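Local coordinates for protein techylectin-5A (Tachypleus tridentatus, PDB 1JC9) that recognises acetyl groups on microbial and other cell surfaces and agglutinates bacteria and erythrocytes as a calcium-containing lectin of innate immunity, at residues 137-149 against 250-263. Numbering follows the deposited sequence.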
loop_
_atom_site.group_PDB
_atom_site.type_symbol
_atom_site.label_atom_id
_atom_site.label_comp_id
_atom_site.label_asym_id
_atom_site.label_seq_id
_atom_site.Cartn_x
_atom_site.Cartn_y
_atom_site.Cartn_z
ATOM N N ARG A 137 -6.022 -14.946 -6.434
ATOM C CA ARG A 137 -5.510 -15.072 -7.794
ATOM C C ARG A 137 -4.281 -14.205 -7.974
ATOM O O ARG A 137 -3.815 -13.591 -7.014
ATOM C CB ARG A 137 -6.575 -14.773 -8.854
ATOM C CG ARG A 137 -7.245 -13.418 -8.858
ATOM C CD ARG A 137 -8.021 -13.365 -10.163
ATOM N NE ARG A 137 -8.898 -12.216 -10.339
ATOM C CZ ARG A 137 -10.124 -12.120 -9.836
ATOM N NH1 ARG A 137 -10.628 -13.109 -9.103
ATOM N NH2 ARG A 137 -10.863 -11.048 -10.109
ATOM N N ASN A 138 -3.737 -14.162 -9.186
ATOM C CA ASN A 138 -2.520 -13.392 -9.421
ATOM C C ASN A 138 -2.751 -11.914 -9.718
ATOM O O ASN A 138 -3.423 -11.552 -10.681
ATOM C CB ASN A 138 -1.707 -14.049 -10.540
ATOM C CG ASN A 138 -0.285 -13.534 -10.605
ATOM O OD1 ASN A 138 0.321 -13.220 -9.581
ATOM N ND2 ASN A 138 0.264 -13.462 -11.810
ATOM N N TYR A 139 -2.176 -11.062 -8.875
ATOM C CA TYR A 139 -2.317 -9.618 -9.012
ATOM C C TYR A 139 -1.009 -8.882 -9.227
ATOM O O TYR A 139 0.068 -9.378 -8.898
ATOM C CB TYR A 139 -2.951 -9.009 -7.752
ATOM C CG TYR A 139 -4.405 -9.325 -7.534
ATOM C CD1 TYR A 139 -4.802 -10.516 -6.930
ATOM C CD2 TYR A 139 -5.389 -8.429 -7.939
ATOM C CE1 TYR A 139 -6.153 -10.805 -6.736
ATOM C CE2 TYR A 139 -6.734 -8.706 -7.755
ATOM C CZ TYR A 139 -7.111 -9.893 -7.156
ATOM O OH TYR A 139 -8.446 -10.156 -6.990
ATOM N N MET A 140 -1.123 -7.683 -9.786
ATOM C CA MET A 140 0.027 -6.811 -9.962
ATOM C C MET A 140 -0.335 -5.617 -9.087
ATOM O O MET A 140 -1.520 -5.336 -8.880
ATOM C CB MET A 140 0.202 -6.373 -11.422
ATOM C CG MET A 140 -0.958 -5.596 -12.020
ATOM S SD MET A 140 -0.530 -4.927 -13.656
ATOM C CE MET A 140 -0.029 -6.411 -14.510
ATOM N N ILE A 141 0.662 -4.939 -8.537
ATOM C CA ILE A 141 0.385 -3.782 -7.704
ATOM C C ILE A 141 0.894 -2.537 -8.408
ATOM O O ILE A 141 1.948 -2.551 -9.038
ATOM C CB ILE A 141 1.051 -3.901 -6.300
ATOM C CG1 ILE A 141 0.748 -2.647 -5.477
ATOM C CG2 ILE A 141 2.554 -4.087 -6.432
ATOM C CD1 ILE A 141 1.190 -2.740 -4.034
ATOM N N ARG A 142 0.123 -1.461 -8.324
ATOM C CA ARG A 142 0.526 -0.210 -8.942
ATOM C C ARG A 142 0.638 0.883 -7.886
ATOM O O ARG A 142 -0.232 1.012 -7.027
ATOM C CB ARG A 142 -0.489 0.209 -10.015
ATOM C CG ARG A 142 -0.233 1.600 -10.581
ATOM C CD ARG A 142 -1.161 1.955 -11.752
ATOM N NE ARG A 142 -1.022 3.373 -12.084
ATOM C CZ ARG A 142 -0.656 3.842 -13.272
ATOM N NH1 ARG A 142 -0.390 3.010 -14.269
ATOM N NH2 ARG A 142 -0.537 5.149 -13.454
ATOM N N PHE A 143 1.725 1.649 -7.945
ATOM C CA PHE A 143 1.939 2.763 -7.027
ATOM C C PHE A 143 1.740 4.055 -7.815
ATOM O O PHE A 143 2.383 4.257 -8.841
ATOM C CB PHE A 143 3.371 2.783 -6.464
ATOM C CG PHE A 143 3.682 1.661 -5.506
ATOM C CD1 PHE A 143 4.107 0.419 -5.973
ATOM C CD2 PHE A 143 3.584 1.862 -4.130
ATOM C CE1 PHE A 143 4.433 -0.606 -5.087
ATOM C CE2 PHE A 143 3.906 0.843 -3.237
ATOM C CZ PHE A 143 4.332 -0.392 -3.716
ATOM N N ASP A 144 0.840 4.917 -7.355
ATOM C CA ASP A 144 0.626 6.198 -8.008
ATOM C C ASP A 144 1.135 7.262 -7.047
ATOM O O ASP A 144 0.631 7.393 -5.931
ATOM C CB ASP A 144 -0.855 6.413 -8.333
ATOM C CG ASP A 144 -1.280 5.681 -9.594
ATOM O OD1 ASP A 144 -0.579 5.813 -10.617
ATOM O OD2 ASP A 144 -2.308 4.978 -9.573
ATOM N N LEU A 145 2.139 8.014 -7.487
ATOM C CA LEU A 145 2.762 9.045 -6.662
ATOM C C LEU A 145 2.636 10.441 -7.272
ATOM O O LEU A 145 2.699 10.609 -8.492
ATOM C CB LEU A 145 4.246 8.713 -6.482
ATOM C CG LEU A 145 4.583 7.226 -6.309
ATOM C CD1 LEU A 145 6.077 7.016 -6.498
ATOM C CD2 LEU A 145 4.136 6.749 -4.928
ATOM N N LYS A 146 2.481 11.444 -6.417
ATOM C CA LYS A 146 2.357 12.824 -6.870
ATOM C C LYS A 146 3.081 13.755 -5.899
ATOM O O LYS A 146 2.981 13.578 -4.684
ATOM C CB LYS A 146 0.875 13.211 -6.953
ATOM C CG LYS A 146 0.632 14.649 -7.391
ATOM C CD LYS A 146 -0.836 15.045 -7.275
ATOM C CE LYS A 146 -1.719 14.239 -8.211
ATOM N NZ LYS A 146 -3.151 14.645 -8.095
ATOM N N ASP A 147 3.817 14.737 -6.423
ATOM C CA ASP A 147 4.518 15.675 -5.551
ATOM C C ASP A 147 3.721 16.970 -5.401
ATOM O O ASP A 147 2.607 17.076 -5.917
ATOM C CB ASP A 147 5.936 15.971 -6.064
ATOM C CG ASP A 147 5.952 16.711 -7.389
ATOM O OD1 ASP A 147 4.976 17.423 -7.706
ATOM O OD2 ASP A 147 6.964 16.594 -8.110
ATOM N N LYS A 148 4.284 17.950 -4.696
ATOM C CA LYS A 148 3.590 19.217 -4.462
ATOM C C LYS A 148 3.359 20.073 -5.704
ATOM O O LYS A 148 2.485 20.940 -5.702
ATOM C CB LYS A 148 4.326 20.037 -3.399
ATOM C CG LYS A 148 4.470 19.308 -2.078
ATOM C CD LYS A 148 4.974 20.217 -0.973
ATOM C CE LYS A 148 3.912 21.214 -0.551
ATOM N NZ LYS A 148 4.342 21.974 0.653
ATOM N N GLU A 149 4.137 19.840 -6.756
ATOM C CA GLU A 149 3.971 20.588 -7.998
ATOM C C GLU A 149 2.916 19.911 -8.867
ATOM O O GLU A 149 2.683 20.317 -10.005
ATOM C CB GLU A 149 5.292 20.660 -8.769
ATOM C CG GLU A 149 6.200 21.805 -8.351
ATOM C CD GLU A 149 6.570 21.749 -6.885
ATOM O OE1 GLU A 149 7.242 20.775 -6.477
ATOM O OE2 GLU A 149 6.185 22.678 -6.141
ATOM N N TYR A 250 11.934 14.186 1.183
ATOM C CA TYR A 250 10.733 14.703 0.542
ATOM C C TYR A 250 9.561 13.751 0.782
ATOM O O TYR A 250 9.538 12.624 0.271
ATOM C CB TYR A 250 10.980 14.882 -0.962
ATOM C CG TYR A 250 9.927 15.710 -1.667
ATOM C CD1 TYR A 250 8.673 15.179 -1.961
ATOM C CD2 TYR A 250 10.181 17.038 -2.021
ATOM C CE1 TYR A 250 7.696 15.946 -2.586
ATOM C CE2 TYR A 250 9.209 17.817 -2.646
ATOM C CZ TYR A 250 7.969 17.266 -2.925
ATOM O OH TYR A 250 6.999 18.038 -3.527
ATOM N N SER A 251 8.596 14.218 1.566
ATOM C CA SER A 251 7.412 13.440 1.902
ATOM C C SER A 251 6.313 13.741 0.884
ATOM O O SER A 251 5.717 14.825 0.907
ATOM C CB SER A 251 6.943 13.807 3.315
ATOM O OG SER A 251 5.846 13.013 3.730
ATOM N N LEU A 252 6.049 12.781 -0.006
ATOM C CA LEU A 252 5.029 12.957 -1.040
ATOM C C LEU A 252 3.672 13.305 -0.427
ATOM O O LEU A 252 3.231 12.688 0.544
ATOM C CB LEU A 252 4.932 11.689 -1.904
ATOM C CG LEU A 252 6.206 11.341 -2.691
ATOM C CD1 LEU A 252 6.135 9.917 -3.204
ATOM C CD2 LEU A 252 6.390 12.319 -3.846
ATOM N N PRO A 253 2.995 14.320 -0.979
ATOM C CA PRO A 253 1.689 14.740 -0.465
ATOM C C PRO A 253 0.524 13.807 -0.792
ATOM O O PRO A 253 -0.487 13.809 -0.087
ATOM C CB PRO A 253 1.515 16.129 -1.075
ATOM C CG PRO A 253 2.208 15.999 -2.388
ATOM C CD PRO A 253 3.467 15.240 -2.031
ATOM N N GLN A 254 0.653 13.022 -1.856
ATOM C CA GLN A 254 -0.411 12.091 -2.236
ATOM C C GLN A 254 0.123 10.820 -2.872
ATOM O O GLN A 254 0.884 10.877 -3.834
ATOM C CB GLN A 254 -1.381 12.740 -3.222
ATOM C CG GLN A 254 -2.224 13.853 -2.650
ATOM C CD GLN A 254 -3.322 14.277 -3.602
ATOM O OE1 GLN A 254 -4.232 13.503 -3.904
ATOM N NE2 GLN A 254 -3.239 15.510 -4.090
ATOM N N VAL A 255 -0.279 9.673 -2.333
ATOM C CA VAL A 255 0.147 8.388 -2.876
ATOM C C VAL A 255 -0.998 7.384 -2.751
ATOM O O VAL A 255 -1.900 7.560 -1.932
ATOM C CB VAL A 255 1.388 7.809 -2.131
ATOM C CG1 VAL A 255 2.516 8.826 -2.116
ATOM C CG2 VAL A 255 1.017 7.408 -0.722
ATOM N N GLU A 256 -0.962 6.348 -3.581
ATOM C CA GLU A 256 -1.971 5.295 -3.552
ATOM C C GLU A 256 -1.343 3.987 -3.994
ATOM O O GLU A 256 -0.493 3.967 -4.883
ATOM C CB GLU A 256 -3.138 5.586 -4.503
ATOM C CG GLU A 256 -3.993 6.794 -4.183
ATOM C CD GLU A 256 -5.219 6.865 -5.077
ATOM O OE1 GLU A 256 -5.163 6.333 -6.207
ATOM O OE2 GLU A 256 -6.236 7.457 -4.661
ATOM N N MET A 257 -1.766 2.901 -3.357
ATOM C CA MET A 257 -1.308 1.563 -3.696
ATOM C C MET A 257 -2.594 0.855 -4.115
ATOM O O MET A 257 -3.597 0.912 -3.403
ATOM C CB MET A 257 -0.675 0.892 -2.476
ATOM C CG MET A 257 0.632 1.558 -2.041
ATOM S SD MET A 257 1.206 1.044 -0.409
ATOM C CE MET A 257 1.545 -0.695 -0.707
ATOM N N LYS A 258 -2.578 0.215 -5.279
ATOM C CA LYS A 258 -3.770 -0.455 -5.786
ATOM C C LYS A 258 -3.411 -1.707 -6.574
ATOM O O LYS A 258 -2.349 -1.774 -7.202
ATOM C CB LYS A 258 -4.552 0.520 -6.670
ATOM C CG LYS A 258 -3.725 1.071 -7.833
ATOM C CD LYS A 258 -4.364 2.291 -8.493
ATOM C CE LYS A 258 -4.282 3.508 -7.593
ATOM N NZ LYS A 258 -4.753 4.743 -8.278
ATOM N N ILE A 259 -4.306 -2.695 -6.551
ATOM C CA ILE A 259 -4.061 -3.946 -7.255
ATOM C C ILE A 259 -5.104 -4.272 -8.324
ATOM O O ILE A 259 -6.245 -3.817 -8.258
ATOM C CB ILE A 259 -3.930 -5.124 -6.239
ATOM C CG1 ILE A 259 -5.149 -5.206 -5.317
ATOM C CG2 ILE A 259 -2.715 -4.899 -5.351
ATOM C CD1 ILE A 259 -6.388 -5.723 -5.964
ATOM N N ARG A 260 -4.688 -5.045 -9.323
ATOM C CA ARG A 260 -5.557 -5.458 -10.428
ATOM C C ARG A 260 -5.023 -6.790 -10.939
ATOM O O ARG A 260 -3.813 -7.000 -10.977
ATOM C CB ARG A 260 -5.519 -4.422 -11.559
ATOM C CG ARG A 260 -6.483 -4.703 -12.703
ATOM C CD ARG A 260 -6.602 -3.512 -13.651
ATOM N NE ARG A 260 -5.446 -3.359 -14.529
ATOM C CZ ARG A 260 -5.318 -2.375 -15.417
ATOM N NH1 ARG A 260 -6.272 -1.460 -15.538
ATOM N NH2 ARG A 260 -4.242 -2.308 -16.191
ATOM N N PRO A 261 -5.916 -7.709 -11.338
ATOM C CA PRO A 261 -5.446 -9.006 -11.834
ATOM C C PRO A 261 -4.501 -8.868 -13.024
ATOM O O PRO A 261 -4.692 -8.009 -13.883
ATOM C CB PRO A 261 -6.743 -9.727 -12.210
ATOM C CG PRO A 261 -7.751 -9.122 -11.287
ATOM C CD PRO A 261 -7.386 -7.652 -11.334
ATOM N N VAL A 262 -3.477 -9.714 -13.063
ATOM C CA VAL A 262 -2.517 -9.699 -14.157
ATOM C C VAL A 262 -3.228 -10.003 -15.480
ATOM O O VAL A 262 -2.893 -9.437 -16.517
ATOM C CB VAL A 262 -1.403 -10.753 -13.935
ATOM C CG1 VAL A 262 -0.489 -10.814 -15.145
ATOM C CG2 VAL A 262 -0.599 -10.404 -12.694
ATOM N N GLU A 263 -4.216 -10.890 -15.428
ATOM C CA GLU A 263 -4.975 -11.290 -16.613
ATOM C C GLU A 263 -6.105 -10.320 -16.958
ATOM O O GLU A 263 -7.136 -10.738 -17.487
ATOM C CB GLU A 263 -5.585 -12.683 -16.404
ATOM C CG GLU A 263 -4.623 -13.763 -15.910
ATOM C CD GLU A 263 -4.095 -13.500 -14.505
ATOM O OE1 GLU A 263 -4.911 -13.270 -13.579
ATOM O OE2 GLU A 263 -2.858 -13.528 -14.328
HETATM O O HOH W 1 -0.901 -15.249 -13.886
HETATM O O HOH W 2 8.072 20.582 -4.085
#
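The Arg137 guanidinium has Pro261 at its edge, NE 3.4 Å from Pro261 CG, and the Tyr139 hydroxyl over one face, while Asp48 salt-bridges its NH2 and also hydrogen-bonds to that hydroxyl. The Tyr139 ring lies alongside Pro261 and is met obliquely by Ile259, whose CD1 sits 3.5 Å from Tyr139 CD2. These groups lie at one end of an antiparallel strand pair, 139-146 with 254-261, inside the central sheet of the fibrinogen C-terminal domain; strand 152-162 continues the sheet beyond 139-146, and strand 89-95 beyond 254-261. Hydrogen-bonded pairs, from Met140-Arg260 to Lys146-Gln254, alternate with non-hydrogen-bonded ones. On the face carrying Ile141, Phe143 and Leu145, Met257 CG packs obliquely against the Phe143 ring, 3.6 Å from CE2, with its sulfur 5.1 Å from the ring centroid in a Met-aromatic contact. The other face carries a salt-bridge network. Arg142, extended from CG to NE, grips Asp144 OD1 side-on with NE and NH2, which probably holds the carboxylate's rotation. Lys258 starts with CG wedged between its backbone N and carbonyl carbon (chi1 57°), then bends at chi3 and brings NZ 2.8 Å from Asp144 OD2, on the anti side. The same ammonium reaches Glu256 OE1 and Asp81, so three carboxylates probably stabilise its charge. At the far end, Tyr250 OH accepts a nearly straight bond from Lys148 N (3.0 Å, 166°) and meets a water that donates to Glu149 OE1.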